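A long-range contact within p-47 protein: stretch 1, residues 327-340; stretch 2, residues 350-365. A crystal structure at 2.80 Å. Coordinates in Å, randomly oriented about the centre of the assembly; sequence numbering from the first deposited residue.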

# COMPACT_ATOMS: atom_id res chain seq x y z
N ARG A 327 1.67 50.92 -4.52
CA ARG A 327 0.30 50.81 -4.99
C ARG A 327 0.21 50.51 -6.49
O ARG A 327 -0.83 50.72 -7.11
CB ARG A 327 -0.44 52.09 -4.63
CG ARG A 327 -0.31 52.39 -3.15
CD ARG A 327 -0.98 53.68 -2.78
NE ARG A 327 -1.06 53.85 -1.33
CZ ARG A 327 -1.60 54.91 -0.73
NH1 ARG A 327 -2.11 55.90 -1.47
NH2 ARG A 327 -1.63 54.99 0.59
N ILE A 328 1.29 49.99 -7.05
CA ILE A 328 1.29 49.52 -8.42
C ILE A 328 1.84 48.10 -8.44
O ILE A 328 3.01 47.87 -8.11
CB ILE A 328 2.12 50.42 -9.35
CG1 ILE A 328 1.45 51.78 -9.48
CG2 ILE A 328 2.25 49.83 -10.74
CD1 ILE A 328 2.30 52.81 -10.21
N TYR A 329 0.98 47.16 -8.82
CA TYR A 329 1.25 45.72 -8.77
C TYR A 329 0.95 45.02 -10.09
O TYR A 329 0.36 45.59 -11.01
CB TYR A 329 0.43 45.07 -7.65
CG TYR A 329 -1.07 45.24 -7.82
CD1 TYR A 329 -1.82 44.36 -8.60
CD2 TYR A 329 -1.74 46.29 -7.21
CE1 TYR A 329 -3.19 44.51 -8.76
CE2 TYR A 329 -3.12 46.46 -7.36
CZ TYR A 329 -3.83 45.57 -8.14
OH TYR A 329 -5.19 45.74 -8.29
N SER A 330 1.34 43.75 -10.17
CA SER A 330 1.09 42.94 -11.36
C SER A 330 0.33 41.67 -10.97
O SER A 330 0.82 40.89 -10.14
CB SER A 330 2.43 42.59 -12.03
OG SER A 330 2.25 42.28 -13.41
N LYS A 331 -0.85 41.47 -11.54
CA LYS A 331 -1.63 40.27 -11.22
C LYS A 331 -1.10 39.04 -11.98
O LYS A 331 -0.86 39.10 -13.19
CB LYS A 331 -3.13 40.48 -11.47
CG LYS A 331 -3.54 40.70 -12.92
CD LYS A 331 -5.01 41.12 -13.01
CE LYS A 331 -5.45 41.38 -14.46
NZ LYS A 331 -6.84 41.94 -14.54
N LEU A 332 -0.88 37.96 -11.23
CA LEU A 332 -0.22 36.76 -11.73
C LEU A 332 -1.15 35.53 -11.76
O LEU A 332 -1.69 35.13 -10.72
CB LEU A 332 1.01 36.46 -10.86
CG LEU A 332 2.05 37.56 -10.68
CD1 LEU A 332 3.19 37.10 -9.77
CD2 LEU A 332 2.58 37.98 -12.03
N ASN A 333 -1.34 34.92 -12.93
CA ASN A 333 -2.11 33.67 -13.06
C ASN A 333 -1.34 32.58 -13.80
O ASN A 333 -0.87 32.80 -14.92
CB ASN A 333 -3.43 33.91 -13.78
CG ASN A 333 -4.39 34.79 -12.99
OD1 ASN A 333 -5.38 34.30 -12.43
ND2 ASN A 333 -4.12 36.10 -12.96
N MET A 334 -1.22 31.39 -13.20
CA MET A 334 -0.60 30.25 -13.89
C MET A 334 -1.43 28.97 -13.83
O MET A 334 -2.06 28.67 -12.82
CB MET A 334 0.78 29.97 -13.31
CG MET A 334 1.57 28.94 -14.07
SD MET A 334 3.31 28.88 -13.62
CE MET A 334 3.11 28.21 -11.98
N GLU A 335 -1.44 28.22 -14.93
CA GLU A 335 -1.81 26.80 -14.90
C GLU A 335 -0.65 25.99 -15.44
O GLU A 335 -0.11 26.30 -16.51
CB GLU A 335 -3.08 26.50 -15.70
CG GLU A 335 -3.50 25.03 -15.59
CD GLU A 335 -4.67 24.63 -16.50
OE1 GLU A 335 -5.64 24.02 -16.00
OE2 GLU A 335 -4.61 24.92 -17.71
N CYS A 336 -0.25 24.95 -14.71
CA CYS A 336 0.98 24.24 -15.04
C CYS A 336 0.92 22.76 -14.68
O CYS A 336 0.90 22.39 -13.49
CB CYS A 336 2.18 24.88 -14.34
SG CYS A 336 3.75 24.04 -14.63
N ILE A 337 0.93 21.93 -15.71
CA ILE A 337 0.89 20.48 -15.60
C ILE A 337 2.28 19.89 -15.35
O ILE A 337 3.21 20.11 -16.13
CB ILE A 337 0.33 19.87 -16.86
CG1 ILE A 337 -0.90 20.67 -17.31
CG2 ILE A 337 0.04 18.39 -16.65
CD1 ILE A 337 -2.06 20.59 -16.37
N THR A 338 2.44 19.14 -14.26
CA THR A 338 3.69 18.41 -14.03
C THR A 338 3.40 16.92 -14.08
O THR A 338 2.25 16.51 -13.92
CB THR A 338 4.33 18.76 -12.70
OG1 THR A 338 3.39 18.49 -11.65
CG2 THR A 338 4.66 20.22 -12.67
N LYS A 339 4.45 16.12 -14.28
CA LYS A 339 4.30 14.68 -14.54
C LYS A 339 5.19 13.77 -13.69
O LYS A 339 6.38 14.01 -13.55
CB LYS A 339 4.57 14.40 -16.02
CG LYS A 339 4.49 12.93 -16.41
CD LYS A 339 4.86 12.71 -17.88
CE LYS A 339 4.63 11.24 -18.31
NZ LYS A 339 4.99 10.96 -19.73
N PHE A 340 4.59 12.70 -13.16
CA PHE A 340 5.33 11.68 -12.43
C PHE A 340 6.39 11.05 -13.32
O PHE A 340 6.18 10.89 -14.52
CB PHE A 340 4.37 10.61 -11.90
CG PHE A 340 5.05 9.40 -11.32
CD1 PHE A 340 5.41 9.37 -9.98
CD2 PHE A 340 5.28 8.28 -12.10
CE1 PHE A 340 6.02 8.25 -9.44
CE2 PHE A 340 5.88 7.15 -11.56
CZ PHE A 340 6.25 7.14 -10.23
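Stretch 2, residues 350-365: SFEIYSTPIMECRPIF

Stretch 2 lies along stretch 1 as its antiparallel neighbour in a sheet. It is mostly extended, but leaves the extended conformation at Tyr 354 and at Pro 357, where the chain turns a corner: the part after the corner runs almost exactly against stretch 1, at 172° between directions, while the part before it crosses at 141°. The first rule is a ladder that stays in register from Ser 330 opposite Pro 363 to Glu 335 opposite Ile 358. Asn 333 faces Glu 360 through paired backbone bonds, Asn 333 N to Glu 360 O at 3.1 Å and Glu 360 N to Asn 333 O at 2.9 Å.

The second rule is that two bulges accompany the corner. The register slips by one between Glu 335 and Ile 337, and again between Ile 337 and Thr 338, where Ile 337 O accepts from both Tyr 354 N (2.8 Å) and Ser 355 N (3.3 Å). Ile 337 fills the bend: its CG2 lies 3.9 Å from Tyr 354 CD2, and its CG1 4.2 Å from Pro 357 CD.

Cys 336 SG packs 3.8 Å from Ile 353 CD1. On the face that carries Met 334, Met 359, Phe 340 and Phe 351, Met 334 SD lies 4.0 Å from Met 359 CG. Phe 351 CZ meets the edge of the Phe 340 ring. At the far end Ile 364 points toward stretch 1, with its CB over one face of the Tyr 329 ring and its CG1 3.3 Å from Tyr 329 CE1.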

# COMPACT_ATOMS: atom_id res chain seq x y z
N SER A 350 10.07 11.53 -9.33
CA SER A 350 10.46 12.82 -9.91
C SER A 350 9.23 13.42 -10.55
O SER A 350 8.35 12.71 -11.02
CB SER A 350 11.57 12.59 -10.94
OG SER A 350 11.82 13.74 -11.74
N PHE A 351 9.15 14.74 -10.55
CA PHE A 351 8.12 15.40 -11.35
C PHE A 351 8.74 16.46 -12.22
O PHE A 351 9.51 17.33 -11.75
CB PHE A 351 7.05 16.01 -10.47
CG PHE A 351 6.38 15.03 -9.56
CD1 PHE A 351 5.08 14.58 -9.84
CD2 PHE A 351 7.02 14.55 -8.43
CE1 PHE A 351 4.46 13.69 -9.00
CE2 PHE A 351 6.40 13.65 -7.58
CZ PHE A 351 5.11 13.22 -7.87
N GLU A 352 8.43 16.38 -13.50
CA GLU A 352 8.92 17.36 -14.43
C GLU A 352 7.77 18.14 -15.03
O GLU A 352 6.60 17.82 -14.82
CB GLU A 352 9.75 16.68 -15.51
CG GLU A 352 8.98 15.86 -16.47
CD GLU A 352 9.89 15.07 -17.38
OE1 GLU A 352 11.13 15.22 -17.22
OE2 GLU A 352 9.37 14.31 -18.23
N ILE A 353 8.12 19.20 -15.74
CA ILE A 353 7.16 20.08 -16.38
C ILE A 353 6.62 19.43 -17.64
O ILE A 353 7.41 19.05 -18.51
CB ILE A 353 7.80 21.43 -16.72
CG1 ILE A 353 8.35 22.07 -15.44
CG2 ILE A 353 6.81 22.34 -17.45
CD1 ILE A 353 7.26 22.65 -14.52
N TYR A 354 5.30 19.31 -17.76
CA TYR A 354 4.68 18.74 -18.96
C TYR A 354 4.21 19.85 -19.89
O TYR A 354 4.48 19.83 -21.10
CB TYR A 354 3.50 17.85 -18.58
CG TYR A 354 2.79 17.17 -19.74
CD1 TYR A 354 3.32 16.03 -20.33
CD2 TYR A 354 1.56 17.65 -20.21
CE1 TYR A 354 2.66 15.39 -21.38
CE2 TYR A 354 0.90 17.01 -21.26
CZ TYR A 354 1.46 15.89 -21.84
OH TYR A 354 0.81 15.25 -22.88
N SER A 355 3.53 20.83 -19.32
CA SER A 355 3.03 21.95 -20.10
C SER A 355 2.77 23.17 -19.25
O SER A 355 2.52 23.07 -18.04
CB SER A 355 1.74 21.56 -20.81
OG SER A 355 0.69 21.48 -19.87
N THR A 356 2.80 24.33 -19.87
CA THR A 356 2.37 25.53 -19.18
C THR A 356 1.28 26.16 -20.01
O THR A 356 1.53 27.08 -20.79
CB THR A 356 3.53 26.50 -18.93
OG1 THR A 356 4.45 26.44 -20.03
CG2 THR A 356 4.25 26.08 -17.69
N PRO A 357 0.06 25.63 -19.85
CA PRO A 357 -1.05 26.13 -20.66
C PRO A 357 -1.48 27.55 -20.28
O PRO A 357 -2.18 28.18 -21.06
CB PRO A 357 -2.18 25.10 -20.41
CG PRO A 357 -1.80 24.36 -19.20
CD PRO A 357 -0.30 24.44 -19.06
N ILE A 358 -1.05 28.04 -19.12
CA ILE A 358 -1.34 29.42 -18.72
C ILE A 358 -0.18 30.09 -17.99
O ILE A 358 0.26 29.62 -16.94
CB ILE A 358 -2.58 29.51 -17.79
CG1 ILE A 358 -3.87 29.22 -18.56
CG2 ILE A 358 -2.65 30.87 -17.13
CD1 ILE A 358 -5.11 29.16 -17.66
N MET A 359 0.34 31.17 -18.56
CA MET A 359 1.24 32.06 -17.83
C MET A 359 0.90 33.50 -18.15
O MET A 359 1.50 34.12 -19.03
CB MET A 359 2.71 31.76 -18.14
CG MET A 359 3.39 31.01 -17.02
SD MET A 359 5.17 30.96 -17.18
CE MET A 359 5.35 30.57 -18.93
N GLU A 360 -0.07 34.03 -17.41
CA GLU A 360 -0.67 35.32 -17.72
C GLU A 360 -0.23 36.40 -16.75
O GLU A 360 -0.63 36.41 -15.58
CB GLU A 360 -2.19 35.18 -17.72
CG GLU A 360 -2.91 36.29 -18.44
CD GLU A 360 -4.41 36.25 -18.19
OE1 GLU A 360 -4.98 35.13 -18.13
OE2 GLU A 360 -5.01 37.34 -18.04
N CYS A 361 0.59 37.31 -17.25
CA CYS A 361 1.08 38.44 -16.47
C CYS A 361 0.45 39.75 -16.94
O CYS A 361 0.74 40.21 -18.05
CB CYS A 361 2.60 38.52 -16.57
SG CYS A 361 3.31 40.00 -15.88
N ARG A 362 -0.41 40.33 -16.11
CA ARG A 362 -1.14 41.54 -16.51
C ARG A 362 -1.02 42.67 -15.49
O ARG A 362 -1.83 42.76 -14.56
CB ARG A 362 -2.62 41.21 -16.76
N PRO A 363 -0.01 43.55 -15.66
CA PRO A 363 0.20 44.79 -14.90
C PRO A 363 -1.03 45.67 -14.78
O PRO A 363 -1.79 45.81 -15.74
CB PRO A 363 1.30 45.51 -15.72
CG PRO A 363 1.49 44.70 -16.98
CD PRO A 363 1.09 43.31 -16.61
N ILE A 364 -1.21 46.29 -13.61
CA ILE A 364 -2.33 47.20 -13.36
C ILE A 364 -1.88 48.67 -13.27
O ILE A 364 -1.26 49.08 -12.28
CB ILE A 364 -3.07 46.81 -12.06
CG1 ILE A 364 -3.22 45.29 -11.98
CG2 ILE A 364 -4.43 47.50 -11.97
CD1 ILE A 364 -4.09 44.69 -13.07
N PHE A 365 -2.19 49.45 -14.30
CA PHE A 365 -1.78 50.85 -14.34
C PHE A 365 -2.79 51.72 -15.10
O PHE A 365 -3.82 51.23 -15.57
CB PHE A 365 -0.39 50.99 -14.98
CG PHE A 365 -0.37 50.67 -16.46
CD1 PHE A 365 -0.44 51.69 -17.40
CD2 PHE A 365 -0.28 49.36 -16.90
CE1 PHE A 365 -0.43 51.40 -18.76
CE2 PHE A 365 -0.26 49.07 -18.26
CZ PHE A 365 -0.33 50.09 -19.19